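PDB 1FMJ: retinol dehydratase from Spodoptera frugiperda, which catalyses the dehydration of retinol to anhydroretinol on a sulfotransferase-type scaffold that also binds adenosine-3'-5'-diphosphate. Local coordinates for residues E215-H218 and L224-Y227; R185-V190 and P226-V231; T34-G39 and P48-A53. All coordinates share one frame; numbering follows the deposited sequence.

Interactions 1 and 2 are close neighbours, their centres about 8 Å apart, and they share P226 and Y227 at the start of helix 227-235. The ring of F217 joins them directly: its CE2 lies 3.6 Å from P187 O. Through R185, interaction 2 reaches the adenosine-3'-5'-diphosphate. Interaction 3 stands apart in the small antiparallel sheet, its centre about 16 Å from that of interaction 1 and about 20 Å from that of interaction 2, but strand 43-46, between its two segments, bonds through M44 to the backbone of T225. The P48 side chain of interaction 3 is about 10 Å from the bound retinol, and that of F217 in interaction 1 about 13 Å.

Interaction 1. Residues E215-H218 and L224-Y227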
loop_
_atom_site.group_PDB
_atom_site.type_symbol
_atom_site.label_atom_id
_atom_site.label_comp_id
_atom_site.label_asym_id
_atom_site.label_seq_id
_atom_site.Cartn_x
_atom_site.Cartn_y
_atom_site.Cartn_z
ATOM N N GLU A 215 6.667 13.138 -12.087
ATOM C CA GLU A 215 8.050 13.576 -11.916
ATOM C C GLU A 215 8.541 13.130 -10.543
ATOM O O GLU A 215 9.630 12.581 -10.396
ATOM C CB GLU A 215 8.154 15.100 -11.994
ATOM C CG GLU A 215 7.863 15.708 -13.361
ATOM C CD GLU A 215 8.819 15.220 -14.437
ATOM O OE1 GLU A 215 9.985 14.909 -14.098
ATOM O OE2 GLU A 215 8.402 15.163 -15.621
ATOM N N MET A 216 7.711 13.387 -9.541
ATOM C CA MET A 216 8.010 13.056 -8.158
ATOM C C MET A 216 8.116 11.554 -7.968
ATOM O O MET A 216 9.110 11.051 -7.432
ATOM C CB MET A 216 6.912 13.642 -7.260
ATOM C CG MET A 216 6.957 13.240 -5.791
ATOM S SD MET A 216 5.811 14.255 -4.784
ATOM C CE MET A 216 4.290 14.196 -5.789
ATOM N N PHE A 217 7.099 10.836 -8.433
ATOM C CA PHE A 217 7.061 9.387 -8.299
ATOM C C PHE A 217 8.208 8.617 -8.950
ATOM O O PHE A 217 8.746 7.700 -8.334
ATOM C CB PHE A 217 5.746 8.842 -8.844
ATOM C CG PHE A 217 5.648 7.351 -8.787
ATOM C CD1 PHE A 217 5.291 6.707 -7.605
ATOM C CD2 PHE A 217 5.903 6.584 -9.911
ATOM C CE1 PHE A 217 5.188 5.320 -7.550
ATOM C CE2 PHE A 217 5.801 5.189 -9.864
ATOM C CZ PHE A 217 5.443 4.563 -8.681
ATOM N N HIS A 218 8.583 8.956 -10.184
ATOM C CA HIS A 218 9.671 8.206 -10.822
ATOM C C HIS A 218 11.055 8.650 -10.373
ATOM O O HIS A 218 12.039 7.972 -10.646
ATOM C CB HIS A 218 9.574 8.237 -12.360
ATOM C CG HIS A 218 10.107 9.481 -13.005
ATOM N ND1 HIS A 218 9.529 10.721 -12.834
ATOM C CD2 HIS A 218 11.102 9.654 -13.910
ATOM C CE1 HIS A 218 10.138 11.603 -13.609
ATOM N NE2 HIS A 218 11.096 10.981 -14.272
ATOM N N LEU A 224 7.276 6.069 0.092
ATOM C CA LEU A 224 7.904 4.753 0.050
ATOM C C LEU A 224 8.644 4.324 -1.212
ATOM O O LEU A 224 8.948 3.141 -1.381
ATOM C CB LEU A 224 6.902 3.679 0.498
ATOM C CG LEU A 224 6.577 3.795 2.001
ATOM C CD1 LEU A 224 5.545 2.773 2.395
ATOM C CD2 LEU A 224 7.852 3.599 2.835
ATOM N N THR A 225 8.938 5.279 -2.095
ATOM C CA THR A 225 9.741 4.992 -3.281
ATOM C C THR A 225 11.166 5.118 -2.695
ATOM O O THR A 225 11.315 5.505 -1.531
ATOM C CB THR A 225 9.543 6.065 -4.389
ATOM O OG1 THR A 225 9.853 7.365 -3.866
ATOM C CG2 THR A 225 8.099 6.046 -4.901
ATOM N N PRO A 226 12.225 4.831 -3.479
ATOM C CA PRO A 226 12.324 4.408 -4.881
ATOM C C PRO A 226 11.456 3.194 -5.177
ATOM O O PRO A 226 11.567 2.174 -4.512
ATOM C CB PRO A 226 13.811 4.094 -5.044
ATOM C CG PRO A 226 14.467 5.010 -4.049
ATOM C CD PRO A 226 13.564 4.849 -2.857
ATOM N N TYR A 227 10.603 3.307 -6.185
ATOM C CA TYR A 227 9.723 2.214 -6.553
ATOM C C TYR A 227 10.441 0.891 -6.852
ATOM O O TYR A 227 10.103 -0.152 -6.290
ATOM C CB TYR A 227 8.879 2.599 -7.766
ATOM C CG TYR A 227 8.104 1.422 -8.308
ATOM C CD1 TYR A 227 6.924 1.004 -7.700
ATOM C CD2 TYR A 227 8.588 0.683 -9.388
ATOM C CE1 TYR A 227 6.247 -0.126 -8.148
ATOM C CE2 TYR A 227 7.916 -0.454 -9.846
ATOM C CZ TYR A 227 6.754 -0.852 -9.221
ATOM O OH TYR A 227 6.104 -1.994 -9.646
HETATM O O HOH W 1 10.647 5.756 -7.667
#
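F217 carries this contact, reaching with one end of its ring into the bend formed by T225 and Y227. The contact closes a helix-loop-helix connection, helix 210-218 to helix 227-235, within the sulfotransferase domain. With CG anti to the backbone N (chi1 178°), the phenyl ring extends from the first helix toward the start of the second. Two parts of the ring find different partners. The CD1-CE1 side meets the methyl group of T225, with F217 CD1 4.0 Å from T225 CG2, while the far corner meets the tyrosine, F217 CZ lying 4.0 Å from Y227 CD1 and almost as near to its CB and CG. The two aromatic planes are inclined at 45° with centroids 6.0 Å apart, an oblique pairing.

T225 divides its side chain by polarity. Its methyl faces F217, and its hydroxyl OG1 hydrogen-bonds instead to Y222 O in the connecting loop. A cis peptide bond leads from T225 into P226, the N-cap residue of the next helix. The backbone of T225 is also tied to M44 of strand 43-46.

One water joins the two backbones. It donates to F217 O at 2.8 Å and accepts from Y227 N at 2.9 Å, so it serves a carbonyl late in one helix and an amide in the first turn of the next. Around this, W334 of helix 325-338 packs on both F217 and Y227, and V190 and A191 of helix 187-200 add to the cover of F217.

No direct hydrogen bond crosses between the segments. Cohesion comes from apolar contact of three buried side chains, while the water supplies the polar link, matching an acceptor to a donor that do not meet directly.

Interaction 2. Residues R185-V190 and P226-V231; sequences RDPRDV and PYFEHV. With A3P (adenosine-3'-5'-diphosphate), chain G.
P187 lies over one face of the Y227 ring, its CB 4.1 Å from the ring centroid and 27° off the normal, a CH-pi contact. Two helix starts meet here in the sulfotransferase fold: D186 is the N-cap of helix 187-200, which follows strand 179-184 of the parallel sheet, and P226 holds the same position before helix 227-235. The proline and tyrosine side chains cross at about a right angle, and the packing is tight, with P187 CG 3.3 Å from Y227 CE2. V231 CG2 covers the other face of the tyrosine, near its rim. The same proline CG also touches F228 CZ.

D186 secures its own helix end. OD1 takes the amide of R188 on its anti side and R188 NE through its syn lone pair, while OD2 receives R188 NH2, so the arginine grips the carboxylate side-on.

The Y227 hydroxyl lies 2.8 Å from R185 O, a weak bond; the same OH pairs with Y346 OH and with a water that accepts from R185 N, so its one proton cannot be assigned.

R185 itself runs away from the tyrosine toward the nucleotide, fully extended from CG to NE, and R73 O also accepts from its NH1. At the 3'-phosphate end the guanidinium meets the ligand with its edge: NH1 donates to O3' at 3.0 Å, and NH2 to O3P at 2.8 Å with an N-H...O angle of 159°.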
loop_
_atom_site.group_PDB
_atom_site.type_symbol
_atom_site.label_atom_id
_atom_site.label_comp_id
_atom_site.label_asym_id
_atom_site.label_seq_id
_atom_site.Cartn_x
_atom_site.Cartn_y
_atom_site.Cartn_z
ATOM N N ARG A 185 2.939 -4.250 -9.602
ATOM C CA ARG A 185 2.083 -3.833 -10.702
ATOM C C ARG A 185 2.874 -2.865 -11.572
ATOM O O ARG A 185 3.761 -2.172 -11.079
ATOM C CB ARG A 185 0.849 -3.127 -10.128
ATOM C CG ARG A 185 -0.206 -2.714 -11.149
ATOM C CD ARG A 185 -1.310 -1.903 -10.477
ATOM N NE ARG A 185 -2.372 -1.565 -11.422
ATOM C CZ ARG A 185 -3.420 -0.798 -11.141
ATOM N NH1 ARG A 185 -3.569 -0.269 -9.926
ATOM N NH2 ARG A 185 -4.326 -0.564 -12.084
ATOM N N ASP A 186 2.559 -2.826 -12.863
ATOM C CA ASP A 186 3.237 -1.924 -13.796
ATOM C C ASP A 186 3.327 -0.574 -13.086
ATOM O O ASP A 186 2.312 -0.038 -12.659
ATOM C CB ASP A 186 2.402 -1.786 -15.069
ATOM C CG ASP A 186 3.108 -1.011 -16.160
ATOM O OD1 ASP A 186 3.665 0.078 -15.887
ATOM O OD2 ASP A 186 3.099 -1.504 -17.304
ATOM N N PRO A 187 4.539 -0.005 -12.968
ATOM C CA PRO A 187 4.792 1.281 -12.306
ATOM C C PRO A 187 3.969 2.453 -12.848
ATOM O O PRO A 187 3.597 3.368 -12.105
ATOM C CB PRO A 187 6.289 1.513 -12.534
ATOM C CG PRO A 187 6.830 0.177 -12.868
ATOM C CD PRO A 187 5.755 -0.484 -13.648
ATOM N N ARG A 188 3.701 2.436 -14.145
ATOM C CA ARG A 188 2.952 3.521 -14.760
ATOM C C ARG A 188 1.503 3.596 -14.285
ATOM O O ARG A 188 0.989 4.689 -14.045
ATOM C CB ARG A 188 3.061 3.410 -16.278
ATOM C CG ARG A 188 4.490 3.673 -16.744
ATOM C CD ARG A 188 4.749 3.163 -18.141
ATOM N NE ARG A 188 4.561 1.725 -18.222
ATOM C CZ ARG A 188 4.873 0.994 -19.282
ATOM N NH1 ARG A 188 5.391 1.573 -20.355
ATOM N NH2 ARG A 188 4.668 -0.316 -19.266
ATOM N N ASP A 189 0.858 2.442 -14.129
ATOM C CA ASP A 189 -0.519 2.389 -13.638
ATOM C C ASP A 189 -0.547 2.652 -12.130
ATOM O O ASP A 189 -1.531 3.156 -11.591
ATOM C CB ASP A 189 -1.143 1.019 -13.920
ATOM C CG ASP A 189 -1.432 0.804 -15.384
ATOM O OD1 ASP A 189 -1.810 1.792 -16.052
ATOM O OD2 ASP A 189 -1.305 -0.351 -15.859
ATOM N N VAL A 190 0.528 2.262 -11.453
ATOM C CA VAL A 190 0.665 2.484 -10.022
ATOM C C VAL A 190 0.721 3.997 -9.798
ATOM O O VAL A 190 0.127 4.527 -8.854
ATOM C CB VAL A 190 1.984 1.844 -9.477
ATOM C CG1 VAL A 190 2.243 2.304 -8.061
ATOM C CG2 VAL A 190 1.892 0.320 -9.514
ATOM N N PRO A 226 12.225 4.831 -3.479
ATOM C CA PRO A 226 12.324 4.408 -4.881
ATOM C C PRO A 226 11.456 3.194 -5.177
ATOM O O PRO A 226 11.567 2.174 -4.512
ATOM C CB PRO A 226 13.811 4.094 -5.044
ATOM C CG PRO A 226 14.467 5.010 -4.049
ATOM C CD PRO A 226 13.564 4.849 -2.857
ATOM N N TYR A 227 10.603 3.307 -6.185
ATOM C CA TYR A 227 9.723 2.214 -6.553
ATOM C C TYR A 227 10.441 0.891 -6.852
ATOM O O TYR A 227 10.103 -0.152 -6.290
ATOM C CB TYR A 227 8.879 2.599 -7.766
ATOM C CG TYR A 227 8.104 1.422 -8.308
ATOM C CD1 TYR A 227 6.924 1.004 -7.700
ATOM C CD2 TYR A 227 8.588 0.683 -9.388
ATOM C CE1 TYR A 227 6.247 -0.126 -8.148
ATOM C CE2 TYR A 227 7.916 -0.454 -9.846
ATOM C CZ TYR A 227 6.754 -0.852 -9.221
ATOM O OH TYR A 227 6.104 -1.994 -9.646
ATOM N N PHE A 228 11.427 0.919 -7.736
ATOM C CA PHE A 228 12.112 -0.321 -8.066
ATOM C C PHE A 228 12.916 -0.970 -6.947
ATOM O O PHE A 228 13.050 -2.193 -6.917
ATOM C CB PHE A 228 12.975 -0.129 -9.304
ATOM C CG PHE A 228 12.191 -0.138 -10.571
ATOM C CD1 PHE A 228 11.906 1.046 -11.243
ATOM C CD2 PHE A 228 11.706 -1.341 -11.085
ATOM C CE1 PHE A 228 11.154 1.026 -12.409
ATOM C CE2 PHE A 228 10.953 -1.361 -12.247
ATOM C CZ PHE A 228 10.678 -0.178 -12.911
ATOM N N GLU A 229 13.450 -0.176 -6.027
ATOM C CA GLU A 229 14.194 -0.761 -4.913
ATOM C C GLU A 229 13.210 -1.533 -4.038
ATOM O O GLU A 229 13.540 -2.579 -3.474
ATOM C CB GLU A 229 14.890 0.322 -4.088
ATOM C CG GLU A 229 15.998 1.057 -4.842
ATOM C CD GLU A 229 16.905 0.105 -5.603
ATOM O OE1 GLU A 229 17.322 -0.914 -5.007
ATOM O OE2 GLU A 229 17.201 0.372 -6.791
ATOM N N HIS A 230 11.989 -1.019 -3.941
ATOM C CA HIS A 230 10.941 -1.657 -3.137
ATOM C C HIS A 230 10.606 -3.015 -3.752
ATOM O O HIS A 230 10.604 -4.044 -3.068
ATOM C CB HIS A 230 9.700 -0.746 -3.105
ATOM C CG HIS A 230 8.684 -1.120 -2.067
ATOM N ND1 HIS A 230 8.056 -2.346 -2.046
ATOM C CD2 HIS A 230 8.145 -0.404 -1.051
ATOM C CE1 HIS A 230 7.168 -2.368 -1.067
ATOM N NE2 HIS A 230 7.203 -1.200 -0.448
ATOM N N VAL A 231 10.346 -3.024 -5.054
ATOM C CA VAL A 231 10.021 -4.260 -5.764
ATOM C C VAL A 231 11.181 -5.250 -5.783
ATOM O O VAL A 231 10.994 -6.440 -5.532
ATOM C CB VAL A 231 9.638 -3.985 -7.224
ATOM C CG1 VAL A 231 9.362 -5.309 -7.955
ATOM C CG2 VAL A 231 8.412 -3.076 -7.282
HETATM P P1 A3P G . -6.882 1.565 -9.961
HETATM O O1P A3P G . -6.629 2.867 -9.319
HETATM O O2P A3P G . -8.322 1.359 -10.219
HETATM O O3P A3P G . -6.129 1.456 -11.219
HETATM P P2 A3P G . -4.258 -1.271 -3.433
HETATM O O4P A3P G . -5.301 -2.110 -2.822
HETATM O O5P A3P G . -2.925 -1.887 -3.263
HETATM O O6P A3P G . -4.295 0.095 -2.836
HETATM O "O5'" A3P G . -4.544 -1.149 -4.982
HETATM C "C5'" A3P G . -5.740 -0.570 -5.478
HETATM C "C4'" A3P G . -5.893 -0.828 -6.980
HETATM O "O4'" A3P G . -6.525 -2.128 -7.147
HETATM C "C3'" A3P G . -6.834 0.172 -7.654
HETATM O "O3'" A3P G . -6.366 0.407 -9.002
HETATM C "C2'" A3P G . -8.168 -0.533 -7.507
HETATM O "O2'" A3P G . -9.278 -0.028 -8.243
HETATM C "C1'" A3P G . -7.761 -1.957 -7.851
HETATM N N9 A3P G . -8.744 -2.952 -7.401
HETATM C C8 A3P G . -9.364 -3.084 -6.169
HETATM N N7 A3P G . -10.199 -4.084 -6.077
HETATM C C5 A3P G . -10.140 -4.671 -7.334
HETATM C C6 A3P G . -10.796 -5.807 -7.924
HETATM N N6 A3P G . -11.675 -6.569 -7.266
HETATM N N1 A3P G . -10.496 -6.128 -9.247
HETATM C C2 A3P G . -9.597 -5.372 -9.958
HETATM N N3 A3P G . -8.914 -4.274 -9.509
HETATM C C4 A3P G . -9.236 -3.978 -8.181
HETATM O O HOH W 2 4.102 -2.399 -7.750
#

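Interaction 3. Residues T34-G39 and P48-A53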
loop_
_atom_site.group_PDB
_atom_site.type_symbol
_atom_site.label_atom_id
_atom_site.label_comp_id
_atom_site.label_asym_id
_atom_site.label_seq_id
_atom_site.Cartn_x
_atom_site.Cartn_y
_atom_site.Cartn_z
ATOM N N THR A 34 5.574 15.771 6.812
ATOM C CA THR A 34 6.733 15.910 5.926
ATOM C C THR A 34 7.497 14.597 5.799
ATOM O O THR A 34 7.246 13.655 6.546
ATOM C CB THR A 34 7.709 16.985 6.456
ATOM O OG1 THR A 34 8.072 16.665 7.804
ATOM C CG2 THR A 34 7.064 18.355 6.427
ATOM N N TYR A 35 8.435 14.542 4.858
ATOM C CA TYR A 35 9.236 13.333 4.639
ATOM C C TYR A 35 10.711 13.475 5.042
ATOM O O TYR A 35 11.187 14.557 5.392
ATOM C CB TYR A 35 9.241 12.937 3.158
ATOM C CG TYR A 35 7.909 12.626 2.510
ATOM C CD1 TYR A 35 7.207 13.607 1.813
ATOM C CD2 TYR A 35 7.406 11.326 2.501
ATOM C CE1 TYR A 35 6.051 13.301 1.114
ATOM C CE2 TYR A 35 6.242 11.010 1.802
ATOM C CZ TYR A 35 5.576 12.002 1.109
ATOM O OH TYR A 35 4.451 11.699 0.391
ATOM N N VAL A 36 11.412 12.345 4.969
ATOM C CA VAL A 36 12.846 12.236 5.216
ATOM C C VAL A 36 13.255 10.963 4.490
ATOM O O VAL A 36 12.463 10.020 4.387
ATOM C CB VAL A 36 13.220 12.084 6.714
ATOM C CG1 VAL A 36 12.789 13.317 7.496
ATOM C CG2 VAL A 36 12.609 10.814 7.284
ATOM N N LYS A 37 14.470 10.952 3.955
ATOM C CA LYS A 37 15.000 9.794 3.245
ATOM C C LYS A 37 15.468 8.802 4.309
ATOM O O LYS A 37 16.055 9.205 5.314
ATOM C CB LYS A 37 16.188 10.214 2.378
ATOM C CG LYS A 37 16.034 9.965 0.877
ATOM C CD LYS A 37 15.038 10.906 0.235
ATOM C CE LYS A 37 15.134 10.861 -1.292
ATOM N NZ LYS A 37 14.768 9.531 -1.876
ATOM N N LEU A 38 15.227 7.515 4.096
ATOM C CA LEU A 38 15.627 6.520 5.090
ATOM C C LEU A 38 16.479 5.394 4.532
ATOM O O LEU A 38 16.107 4.751 3.558
ATOM C CB LEU A 38 14.387 5.924 5.769
ATOM C CG LEU A 38 14.660 4.913 6.887
ATOM C CD1 LEU A 38 15.605 5.556 7.903
ATOM C CD2 LEU A 38 13.359 4.481 7.556
ATOM N N GLY A 39 17.626 5.155 5.160
ATOM C CA GLY A 39 18.509 4.090 4.707
ATOM C C GLY A 39 19.352 4.446 3.493
ATOM O O GLY A 39 19.145 5.486 2.870
ATOM N N PRO A 48 6.958 11.019 10.917
ATOM C CA PRO A 48 6.474 10.287 12.092
ATOM C C PRO A 48 6.885 8.813 12.116
ATOM O O PRO A 48 6.724 8.127 13.129
ATOM C CB PRO A 48 4.960 10.452 11.993
ATOM C CG PRO A 48 4.824 11.802 11.418
ATOM C CD PRO A 48 5.861 11.792 10.310
ATOM N N TYR A 49 7.408 8.319 11.002
ATOM C CA TYR A 49 7.818 6.924 10.944
ATOM C C TYR A 49 8.996 6.644 11.866
ATOM O O TYR A 49 9.051 5.601 12.523
ATOM C CB TYR A 49 8.205 6.526 9.519
ATOM C CG TYR A 49 8.534 5.062 9.413
ATOM C CD1 TYR A 49 7.525 4.101 9.440
ATOM C CD2 TYR A 49 9.857 4.623 9.372
ATOM C CE1 TYR A 49 7.819 2.741 9.437
ATOM C CE2 TYR A 49 10.167 3.250 9.367
ATOM C CZ TYR A 49 9.141 2.321 9.404
ATOM O OH TYR A 49 9.431 0.969 9.445
ATOM N N LEU A 50 9.927 7.590 11.921
ATOM C CA LEU A 50 11.137 7.452 12.720
ATOM C C LEU A 50 10.950 7.107 14.196
ATOM O O LEU A 50 11.855 6.558 14.817
ATOM C CB LEU A 50 11.987 8.721 12.590
ATOM C CG LEU A 50 12.493 9.086 11.188
ATOM C CD1 LEU A 50 13.127 10.470 11.212
ATOM C CD2 LEU A 50 13.496 8.055 10.707
ATOM N N LYS A 51 9.798 7.430 14.775
ATOM C CA LYS A 51 9.578 7.112 16.184
ATOM C C LYS A 51 9.309 5.616 16.404
ATOM O O LYS A 51 9.392 5.121 17.527
ATOM C CB LYS A 51 8.415 7.947 16.741
ATOM C CG LYS A 51 7.082 7.701 16.049
ATOM C CD LYS A 51 5.996 8.685 16.479
ATOM C CE LYS A 51 4.676 8.361 15.772
ATOM N NZ LYS A 51 3.590 9.338 16.062
ATOM N N ASP A 52 9.013 4.886 15.330
ATOM C CA ASP A 52 8.710 3.459 15.452
ATOM C C ASP A 52 9.543 2.571 14.519
ATOM O O ASP A 52 9.340 1.356 14.468
ATOM C CB ASP A 52 7.211 3.260 15.190
ATOM C CG ASP A 52 6.698 1.898 15.640
ATOM O OD1 ASP A 52 7.067 1.449 16.740
ATOM O OD2 ASP A 52 5.898 1.285 14.905
ATOM N N ALA A 53 10.488 3.166 13.796
ATOM C CA ALA A 53 11.316 2.407 12.850
ATOM C C ALA A 53 12.112 1.256 13.472
ATOM O O ALA A 53 12.113 0.141 12.949
ATOM C CB ALA A 53 12.260 3.351 12.108
#
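V36 and L38, two apart on strand 35-38, both point their side chains to the side where the turn after strand 43-46 presents Y49 and L50. The two pairs meet differently. L38 crosses Y49 at about a right angle: its CD2 methyl comes to the CD2-CE2 side of the tyrosine, 3.9 Å from Y49 CE2, in an oblique approach to the ring. V36 and L50 instead run slantwise past each other and touch methyl to methyl, V36 CG2 being 4.0 Å from L50 CD1.

L50 fits between the two strand residues by branching. While CD1 goes to V36, its other methyl CD2 turns to L38, lying 4.3 Å from L38 CD1. L38 in turn serves both neighbours of the turn, one methyl for the leucine and one for the tyrosine. Its CG is anti to the backbone N (chi1 -177°), which carries the branch out from the strand toward them. Just before the strand the contact thins to P48, whose CD sits 4.4 Å from T34 O.

The strand belongs to the three-stranded antiparallel sheet, between 13-14 and 43-46, and F13 of the neighbouring strand packs on V36, L38 and L50 alike. The turn that covers this face is held by the backbone bond from D52 N to Y49 O, 2.9 Å long, just before helix 53-57 begins.

Nothing polar pairs across the two segments. The contact rests mainly on methyl and ring surfaces, so dispersion and the exclusion of water, rather than directed bonds, probably keep the turn against the sheet.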